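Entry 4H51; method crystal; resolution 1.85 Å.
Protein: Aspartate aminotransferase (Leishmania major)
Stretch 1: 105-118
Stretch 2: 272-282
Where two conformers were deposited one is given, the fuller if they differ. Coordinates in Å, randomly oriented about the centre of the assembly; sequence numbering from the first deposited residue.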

# COMPACT_ATOMS: atom_id res chain seq x y z
N VAL B 105 12.17 6.72 -27.28
CA VAL B 105 12.00 8.14 -26.93
C VAL B 105 10.93 8.36 -25.84
O VAL B 105 11.04 9.30 -25.05
CB VAL B 105 11.65 8.97 -28.18
N GLU B 106 9.91 7.49 -25.80
CA GLU B 106 8.81 7.65 -24.82
C GLU B 106 9.35 7.68 -23.36
O GLU B 106 8.75 8.34 -22.50
CB GLU B 106 7.72 6.57 -25.01
N LEU B 107 10.49 7.02 -23.11
CA LEU B 107 11.09 6.96 -21.76
C LEU B 107 11.58 8.29 -21.14
O LEU B 107 11.83 8.38 -19.93
CB LEU B 107 12.25 5.96 -21.73
CG LEU B 107 12.01 4.50 -22.15
CD1 LEU B 107 13.23 3.67 -21.76
CD2 LEU B 107 10.74 3.89 -21.56
N GLU B 108 11.72 9.32 -21.96
CA GLU B 108 12.15 10.65 -21.47
C GLU B 108 10.92 11.55 -21.30
O GLU B 108 10.96 12.56 -20.59
CB GLU B 108 13.15 11.29 -22.46
N ASN B 109 9.82 11.16 -21.96
CA ASN B 109 8.57 11.90 -21.92
C ASN B 109 7.60 11.41 -20.82
O ASN B 109 6.43 11.76 -20.85
CB ASN B 109 7.88 11.82 -23.29
N LEU B 110 8.06 10.64 -19.85
CA LEU B 110 7.08 10.04 -18.93
C LEU B 110 7.36 10.32 -17.46
O LEU B 110 8.48 10.65 -17.09
CB LEU B 110 6.93 8.57 -19.21
CG LEU B 110 7.99 7.57 -18.84
CD1 LEU B 110 8.18 7.47 -17.33
CD2 LEU B 110 7.59 6.21 -19.42
N VAL B 111 6.29 10.33 -16.67
CA VAL B 111 6.35 10.51 -15.22
C VAL B 111 5.81 9.23 -14.62
O VAL B 111 4.75 8.71 -15.05
CB VAL B 111 5.66 11.85 -14.75
CG1 VAL B 111 4.32 12.05 -15.41
CG2 VAL B 111 5.56 11.99 -13.23
N ALA B 112 6.54 8.67 -13.65
CA ALA B 112 6.17 7.37 -13.11
C ALA B 112 6.52 7.26 -11.63
O ALA B 112 7.52 7.83 -11.19
CB ALA B 112 6.89 6.25 -13.89
N VAL B 113 5.71 6.51 -10.89
CA VAL B 113 5.96 6.18 -9.50
C VAL B 113 5.73 4.68 -9.30
O VAL B 113 4.95 4.04 -10.09
CB VAL B 113 5.03 6.95 -8.51
CG1 VAL B 113 5.31 8.47 -8.50
CG2 VAL B 113 3.54 6.70 -8.79
N GLN B 114 6.38 4.15 -8.26
CA GLN B 114 6.10 2.83 -7.76
C GLN B 114 4.76 2.85 -7.00
O GLN B 114 4.43 3.82 -6.30
CB GLN B 114 7.27 2.34 -6.85
CG GLN B 114 7.05 0.98 -6.23
CD GLN B 114 8.18 0.55 -5.36
OE1 GLN B 114 9.28 1.06 -5.52
NE2 GLN B 114 7.93 -0.44 -4.46
N THR B 115 3.99 1.79 -7.14
CA THR B 115 2.68 1.67 -6.52
C THR B 115 2.53 0.34 -5.80
O THR B 115 3.35 -0.56 -5.96
CB THR B 115 1.57 1.73 -7.60
OG1 THR B 115 1.78 0.63 -8.54
CG2 THR B 115 1.58 3.11 -8.32
N LEU B 116 1.44 0.20 -5.03
CA LEU B 116 1.11 -1.08 -4.42
C LEU B 116 0.51 -2.03 -5.47
O LEU B 116 -0.68 -2.29 -5.50
CB LEU B 116 0.17 -0.90 -3.22
CG LEU B 116 0.87 -0.69 -1.87
CD1 LEU B 116 1.57 -1.97 -1.43
CD2 LEU B 116 1.84 0.51 -1.85
N SER B 117 1.38 -2.53 -6.34
CA SER B 117 1.01 -3.42 -7.41
C SER B 117 0.04 -2.74 -8.38
O SER B 117 -0.10 -1.49 -8.37
CB SER B 117 0.46 -4.74 -6.84
OG SER B 117 1.04 -5.82 -7.57
N GLY B 118 -0.66 -3.52 -9.18
CA GLY B 118 -1.58 -2.98 -10.17
C GLY B 118 -2.82 -2.40 -9.56
O GLY B 118 -3.35 -1.43 -10.06
N GLU B 272 4.05 -9.55 -2.82
CA GLU B 272 4.97 -8.44 -2.55
C GLU B 272 4.53 -7.08 -3.14
O GLU B 272 5.13 -6.03 -2.83
CB GLU B 272 6.37 -8.79 -3.02
CG GLU B 272 6.93 -10.05 -2.34
CD GLU B 272 6.70 -10.10 -0.83
OE1 GLU B 272 6.95 -9.09 -0.07
OE2 GLU B 272 6.24 -11.16 -0.35
N ARG B 273 3.49 -7.09 -3.95
CA ARG B 273 2.77 -5.90 -4.34
C ARG B 273 3.66 -4.89 -5.08
O ARG B 273 3.78 -3.73 -4.67
CB ARG B 273 2.12 -5.22 -3.14
CG ARG B 273 1.55 -6.15 -2.04
CD ARG B 273 0.52 -7.14 -2.51
NE ARG B 273 -0.67 -6.49 -3.09
CZ ARG B 273 -1.17 -6.68 -4.30
NH1 ARG B 273 -0.58 -7.55 -5.14
NH2 ARG B 273 -2.23 -5.98 -4.69
N ALA B 274 4.23 -5.32 -6.19
CA ALA B 274 5.17 -4.48 -6.98
C ALA B 274 4.47 -4.03 -8.25
O ALA B 274 4.09 -4.87 -9.09
CB ALA B 274 6.45 -5.24 -7.31
N GLY B 275 4.34 -2.72 -8.41
CA GLY B 275 3.65 -2.15 -9.58
C GLY B 275 4.17 -0.76 -9.88
O GLY B 275 4.93 -0.18 -9.09
N THR B 276 3.72 -0.19 -11.00
CA THR B 276 3.94 1.20 -11.27
C THR B 276 2.71 1.88 -11.85
O THR B 276 1.83 1.26 -12.47
CB THR B 276 5.10 1.47 -12.28
OG1 THR B 276 4.74 1.04 -13.60
CG2 THR B 276 6.43 0.76 -11.84
N LEU B 277 2.71 3.21 -11.73
CA LEU B 277 1.76 4.06 -12.47
C LEU B 277 2.58 5.04 -13.27
O LEU B 277 3.50 5.68 -12.74
CB LEU B 277 0.83 4.85 -11.50
CG LEU B 277 -0.10 5.87 -12.19
CD1 LEU B 277 -1.27 5.20 -12.94
CD2 LEU B 277 -0.63 6.80 -11.11
N SER B 278 2.25 5.18 -14.55
CA SER B 278 3.01 6.01 -15.44
C SER B 278 2.07 6.81 -16.39
O SER B 278 0.99 6.35 -16.75
CB SER B 278 4.03 5.18 -16.21
OG SER B 278 3.42 4.33 -17.12
N LEU B 279 2.51 8.02 -16.72
CA LEU B 279 1.87 8.89 -17.67
C LEU B 279 2.88 9.35 -18.72
O LEU B 279 3.95 9.84 -18.37
CB LEU B 279 1.33 10.16 -16.99
CG LEU B 279 0.60 11.21 -17.85
CD1 LEU B 279 -0.67 10.68 -18.49
CD2 LEU B 279 0.26 12.44 -17.03
N LEU B 280 2.48 9.26 -19.97
CA LEU B 280 3.17 9.91 -21.06
C LEU B 280 2.62 11.30 -21.24
O LEU B 280 1.42 11.44 -21.49
CB LEU B 280 2.87 9.17 -22.36
CG LEU B 280 3.32 7.71 -22.42
CD1 LEU B 280 3.03 7.12 -23.82
CD2 LEU B 280 4.80 7.60 -22.06
N LEU B 281 3.47 12.32 -21.21
CA LEU B 281 2.92 13.66 -21.29
C LEU B 281 3.51 14.48 -22.45
O LEU B 281 4.73 14.69 -22.58
CB LEU B 281 2.99 14.33 -19.90
CG LEU B 281 2.13 15.59 -19.62
CD1 LEU B 281 0.70 15.51 -20.14
CD2 LEU B 281 2.10 15.96 -18.15
N LYS B 282 2.59 14.89 -23.33
CA LYS B 282 2.82 15.84 -24.39
C LYS B 282 3.83 16.90 -23.94
O LYS B 282 4.91 17.02 -24.53
CB LYS B 282 1.49 16.48 -24.79
O HOH W 1 5.27 -1.40 -4.06
O HOH W 2 3.45 -7.68 -7.21

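Two neighbouring antiparallel strands of one sheet, distant in sequence, make this contact, held by a regular backbone ladder that is tight from Leu281 to Thr115 and becomes irregular near Gly275, where Ser117 crowds in. The strand axes approach to 4.2 Å with 141° between their N-to-C directions, and the two stretches bury 819 Å² between them.

At one end of the ladder, Leu281 N donates to Asn109 O at 3.0 Å, almost straight at 176°. Two reciprocal pairs follow: Val111 N to Leu279 O and Leu279 N to Val111 O, both 2.9 Å, then Val113 N to Leu277 O at 3.0 Å and Leu277 N to Val113 O at 2.9 Å. Their N-H...O angles of 160 to 165° show that donors and acceptors face each other squarely. Between these pairs lies the non-hydrogen-bonded pair Ala112 and Ser278, where the backbones draw closer, their CA atoms being 4.2 Å apart. There CA-H groups turn toward carbonyls across the gap: Ala112 CA lies 3.2 Å from Leu277 O, and Ser278 CA lies 3.2 Å from Val111 O. Each of these oxygens thus meets an N-H and a CA-H from the facing strand.

Side chains alternate between the two faces. Leu110, Ala112, Ser278 and Leu280 share one; Leu110 CB packs on Leu280 CD2 at 3.7 Å, and Ala112 CB sits 3.8 Å from Ser278 CB. Leu280 CD2 also lies 4.0 Å from Glu106 O, so the leucine touches the 3-10 segment before the first strand as well. On the other face Val111 CG1 meets Leu279 CB at 3.9 Å, Val113 CG2 approaches Leu277 CB at 4.3 Å, and Thr115 CG2 lies 3.7 Å from Leu277 CB. Side chains of Gln114 and Thr276 diverge, although their backbones remain paired.

The ladder becomes uneven at Thr115. Its N donates to Gly275 O at 2.9 Å and 168°, but the return bond, Gly275 N to Thr115 O, is weak, at 3.4 Å and 127°. Thr115 OG1 turns to its own stretch and donates to Ser117 O at 2.8 Å; this fold of the chain carries Ser117 over Gly275, their CA atoms only 3.6 Å apart. The absence of a side chain at Gly275 matters here: an ideal CB would lie 2.4 Å from Ser117 C and 2.9 Å from Thr115 OG1, a clash with both.

Two waters join the stretches at this irregular end. Water 1 accepts from Gln114 NE2 at 2.9 Å and lies within donating distance, 2.8 Å, of both Thr115 O and Arg273 O, which are 3.4 Å apart; it has more acceptors in reach than protons to give. Water 2 accepts from Ala274 N at 2.7 Å and donates to Ser117 OG at 3.1 Å. Arg273 closes this end by packing: its CB touches Leu116 CD1 at 3.7 Å, and Ser117 CB lies over one face of its guanidinium.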